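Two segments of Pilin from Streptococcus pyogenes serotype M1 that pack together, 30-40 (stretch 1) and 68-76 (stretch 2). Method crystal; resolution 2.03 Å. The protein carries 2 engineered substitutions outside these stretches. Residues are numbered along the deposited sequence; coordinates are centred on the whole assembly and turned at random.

Stretch 1 (30-40) SNALIPNTDFT
Stretch 2 (68-76) VTYTNSDKG

Four backbone hydrogen bonds tie the two stretches. Tyr70 N gives to Thr37 O at 2.8 Å, nearly straight at 175°, and Thr37 N gives to Tyr70 O at 3.2 Å. Val68 N gives to Phe39 O at 2.9 Å, and Phe39 N gives to Val68 O at 3.0 Å. They join two strands of one chain, 37-40 and 68-70, which run antiparallel, their directions 155° apart and their axes 4.7 Å apart at closest. Between these two pairs, Asp38 faces Thr69 as a non-hydrogen-bonded pair, CA to CA 4.3 Å. Here the side chains make the bond: Thr69 OG1 donates to Asp38 OD1 at 2.6 Å. Both have chi1 in m.

Before the strand, stretch 1 is loop, extended from Ala32 to Asn36. Ile34 has phi/psi -102/121, and Pro35 has -69/148 with a C-gamma endo ring. Stretch 2 leaves its strand at Thr71 (-137/168) and turns through a 3-10 segment, 72-74. Asp74 N bonds Thr71 O at 3.0 Å, and Lys75 N bonds Asn72 O at 3.1 Å. Asp74 OD2 accepts from Thr71 N at 2.8 Å, bracing the turn. Asn72, chi1 m, donates from ND2 to Ile34 O at 2.7 Å. A water makes a second bridge between these residues, accepting from Ile34 N at 2.9 Å and donating to Asn72 O at 2.8 Å.

Thr37, Phe39, Val68 and Tyr70 share one sheet face; Asp38 and Thr69 take the other. Phe39 and Tyr70, both m, set their rings obliquely, centroids 5.7 Å apart and planes at 76°, with Phe39 CE2 3.6 Å from Tyr70 CD2. Val68 CG2 lies 3.8 Å from Phe39 CB. Ile34 (m, m) points toward stretch 2; its CG2 is 3.8 Å from Tyr70 CD1. These apolar contacts bury hydrocarbon surface. Lys75 is all t, and its aliphatic chain lies along the Asn31 to Leu33 backbone, CE 3.3 Å from Asn31 O. The contact buries 701 Å² in total.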

# COMPACT_ATOMS: atom_id res chain seq x y z
N SER A 30 -6.22 -6.63 -5.54
CA SER A 30 -6.20 -5.71 -6.70
C SER A 30 -7.16 -4.52 -6.55
O SER A 30 -6.97 -3.46 -7.17
CB SER A 30 -6.48 -6.46 -8.00
OG SER A 30 -7.69 -7.19 -7.88
N ASN A 31 -8.18 -4.68 -5.72
CA ASN A 31 -9.15 -3.62 -5.48
C ASN A 31 -8.76 -2.72 -4.31
O ASN A 31 -9.56 -1.91 -3.86
CB ASN A 31 -10.53 -4.23 -5.22
CG ASN A 31 -11.11 -4.91 -6.44
OD1 ASN A 31 -11.16 -4.33 -7.52
ND2 ASN A 31 -11.58 -6.15 -6.26
N ALA A 32 -7.53 -2.85 -3.82
CA ALA A 32 -7.11 -2.07 -2.64
C ALA A 32 -7.23 -0.58 -2.86
O ALA A 32 -6.96 -0.09 -3.96
CB ALA A 32 -5.68 -2.43 -2.24
N LEU A 33 -7.64 0.13 -1.81
CA LEU A 33 -7.47 1.58 -1.72
C LEU A 33 -5.99 1.95 -1.57
O LEU A 33 -5.23 1.20 -0.93
CB LEU A 33 -8.28 2.15 -0.55
CG LEU A 33 -9.82 2.25 -0.70
CD1 LEU A 33 -10.48 0.88 -0.66
CD2 LEU A 33 -10.37 3.14 0.41
N ILE A 34 -5.58 3.06 -2.18
CA ILE A 34 -4.17 3.48 -2.20
C ILE A 34 -4.01 4.58 -1.15
O ILE A 34 -4.68 5.61 -1.23
CB ILE A 34 -3.71 3.99 -3.62
CG1 ILE A 34 -3.95 2.92 -4.71
CG2 ILE A 34 -2.26 4.48 -3.63
CD1 ILE A 34 -3.26 1.56 -4.46
N PRO A 35 -3.14 4.37 -0.16
CA PRO A 35 -2.96 5.36 0.92
C PRO A 35 -2.30 6.67 0.45
O PRO A 35 -1.49 6.65 -0.48
CB PRO A 35 -2.06 4.62 1.92
CG PRO A 35 -1.32 3.61 1.09
CD PRO A 35 -2.26 3.20 0.01
N ASN A 36 -2.67 7.78 1.08
CA ASN A 36 -1.97 9.06 0.91
C ASN A 36 -0.67 8.99 1.69
O ASN A 36 -0.69 9.08 2.91
CB ASN A 36 -2.77 10.24 1.47
CG ASN A 36 -4.18 10.33 0.95
OD1 ASN A 36 -5.10 10.58 1.73
ND2 ASN A 36 -4.36 10.17 -0.35
N THR A 37 0.45 8.82 0.99
CA THR A 37 1.75 8.72 1.65
C THR A 37 2.88 9.03 0.66
O THR A 37 2.69 8.91 -0.55
CB THR A 37 1.98 7.29 2.22
OG1 THR A 37 3.23 7.25 2.94
CG2 THR A 37 2.03 6.25 1.10
N ASP A 38 4.04 9.40 1.19
CA ASP A 38 5.29 9.42 0.41
C ASP A 38 6.05 8.12 0.58
O ASP A 38 5.83 7.40 1.56
CB ASP A 38 6.19 10.55 0.91
CG ASP A 38 5.63 11.92 0.62
OD1 ASP A 38 4.70 12.02 -0.22
OD2 ASP A 38 6.11 12.91 1.24
N PHE A 39 6.94 7.82 -0.36
CA PHE A 39 8.03 6.88 -0.15
C PHE A 39 9.33 7.60 -0.52
O PHE A 39 9.38 8.31 -1.54
CB PHE A 39 7.87 5.61 -0.98
CG PHE A 39 6.68 4.78 -0.59
CD1 PHE A 39 6.70 4.03 0.58
CD2 PHE A 39 5.52 4.80 -1.36
CE1 PHE A 39 5.59 3.30 0.97
CE2 PHE A 39 4.40 4.06 -0.99
CZ PHE A 39 4.44 3.30 0.17
N THR A 40 10.36 7.43 0.32
CA THR A 40 11.59 8.19 0.23
C THR A 40 12.76 7.25 -0.10
O THR A 40 12.80 6.09 0.34
CB THR A 40 11.86 8.97 1.54
OG1 THR A 40 10.86 9.98 1.69
CG2 THR A 40 13.23 9.70 1.48
N VAL A 68 8.69 9.79 -3.96
CA VAL A 68 7.49 9.66 -4.77
C VAL A 68 6.31 9.86 -3.81
O VAL A 68 6.47 9.79 -2.58
CB VAL A 68 7.40 8.29 -5.46
CG1 VAL A 68 8.51 8.12 -6.50
CG2 VAL A 68 7.43 7.15 -4.42
N THR A 69 5.13 10.12 -4.37
CA THR A 69 3.94 10.41 -3.59
C THR A 69 2.77 9.64 -4.18
O THR A 69 2.58 9.61 -5.40
CB THR A 69 3.60 11.92 -3.57
OG1 THR A 69 4.55 12.60 -2.76
CG2 THR A 69 2.21 12.18 -2.98
N TYR A 70 2.02 8.98 -3.30
CA TYR A 70 0.78 8.30 -3.66
C TYR A 70 -0.40 9.04 -3.03
O TYR A 70 -0.25 9.68 -1.99
CB TYR A 70 0.84 6.84 -3.19
CG TYR A 70 1.72 5.96 -4.05
CD1 TYR A 70 1.18 5.25 -5.12
CD2 TYR A 70 3.09 5.85 -3.81
CE1 TYR A 70 1.97 4.46 -5.92
CE2 TYR A 70 3.90 5.05 -4.62
CZ TYR A 70 3.32 4.36 -5.67
OH TYR A 70 4.08 3.56 -6.48
N THR A 71 -1.56 8.98 -3.68
CA THR A 71 -2.82 9.50 -3.09
C THR A 71 -3.96 8.54 -3.35
O THR A 71 -3.85 7.64 -4.18
CB THR A 71 -3.28 10.87 -3.67
OG1 THR A 71 -3.23 10.83 -5.10
CG2 THR A 71 -2.48 12.04 -3.13
N ASN A 72 -5.09 8.77 -2.67
CA ASN A 72 -6.28 7.93 -2.88
C ASN A 72 -6.67 7.86 -4.37
O ASN A 72 -7.09 6.81 -4.86
CB ASN A 72 -7.47 8.43 -2.03
CG ASN A 72 -7.20 8.35 -0.52
OD1 ASN A 72 -7.79 9.11 0.25
ND2 ASN A 72 -6.31 7.44 -0.08
N SER A 73 -6.50 8.98 -5.08
CA SER A 73 -6.91 9.08 -6.49
C SER A 73 -6.08 8.23 -7.46
O SER A 73 -6.46 8.04 -8.62
CB SER A 73 -6.99 10.56 -6.95
OG SER A 73 -5.70 11.15 -6.95
N ASP A 74 -4.95 7.71 -7.00
CA ASP A 74 -4.16 6.77 -7.80
C ASP A 74 -4.84 5.42 -8.00
O ASP A 74 -4.51 4.69 -8.95
CB ASP A 74 -2.79 6.51 -7.17
CG ASP A 74 -1.89 7.71 -7.22
OD1 ASP A 74 -1.88 8.42 -8.27
OD2 ASP A 74 -1.21 7.96 -6.21
N LYS A 75 -5.77 5.07 -7.11
CA LYS A 75 -6.51 3.82 -7.27
C LYS A 75 -7.01 3.64 -8.71
O LYS A 75 -7.56 4.57 -9.30
CB LYS A 75 -7.67 3.71 -6.28
CG LYS A 75 -8.34 2.35 -6.31
CD LYS A 75 -9.65 2.33 -5.54
CE LYS A 75 -10.15 0.89 -5.44
NZ LYS A 75 -11.61 0.84 -5.14
N GLY A 76 -6.79 2.44 -9.25
CA GLY A 76 -7.18 2.10 -10.62
C GLY A 76 -6.09 2.31 -11.67
O GLY A 76 -6.23 1.83 -12.81
O HOH W 1 -7.74 4.79 -3.10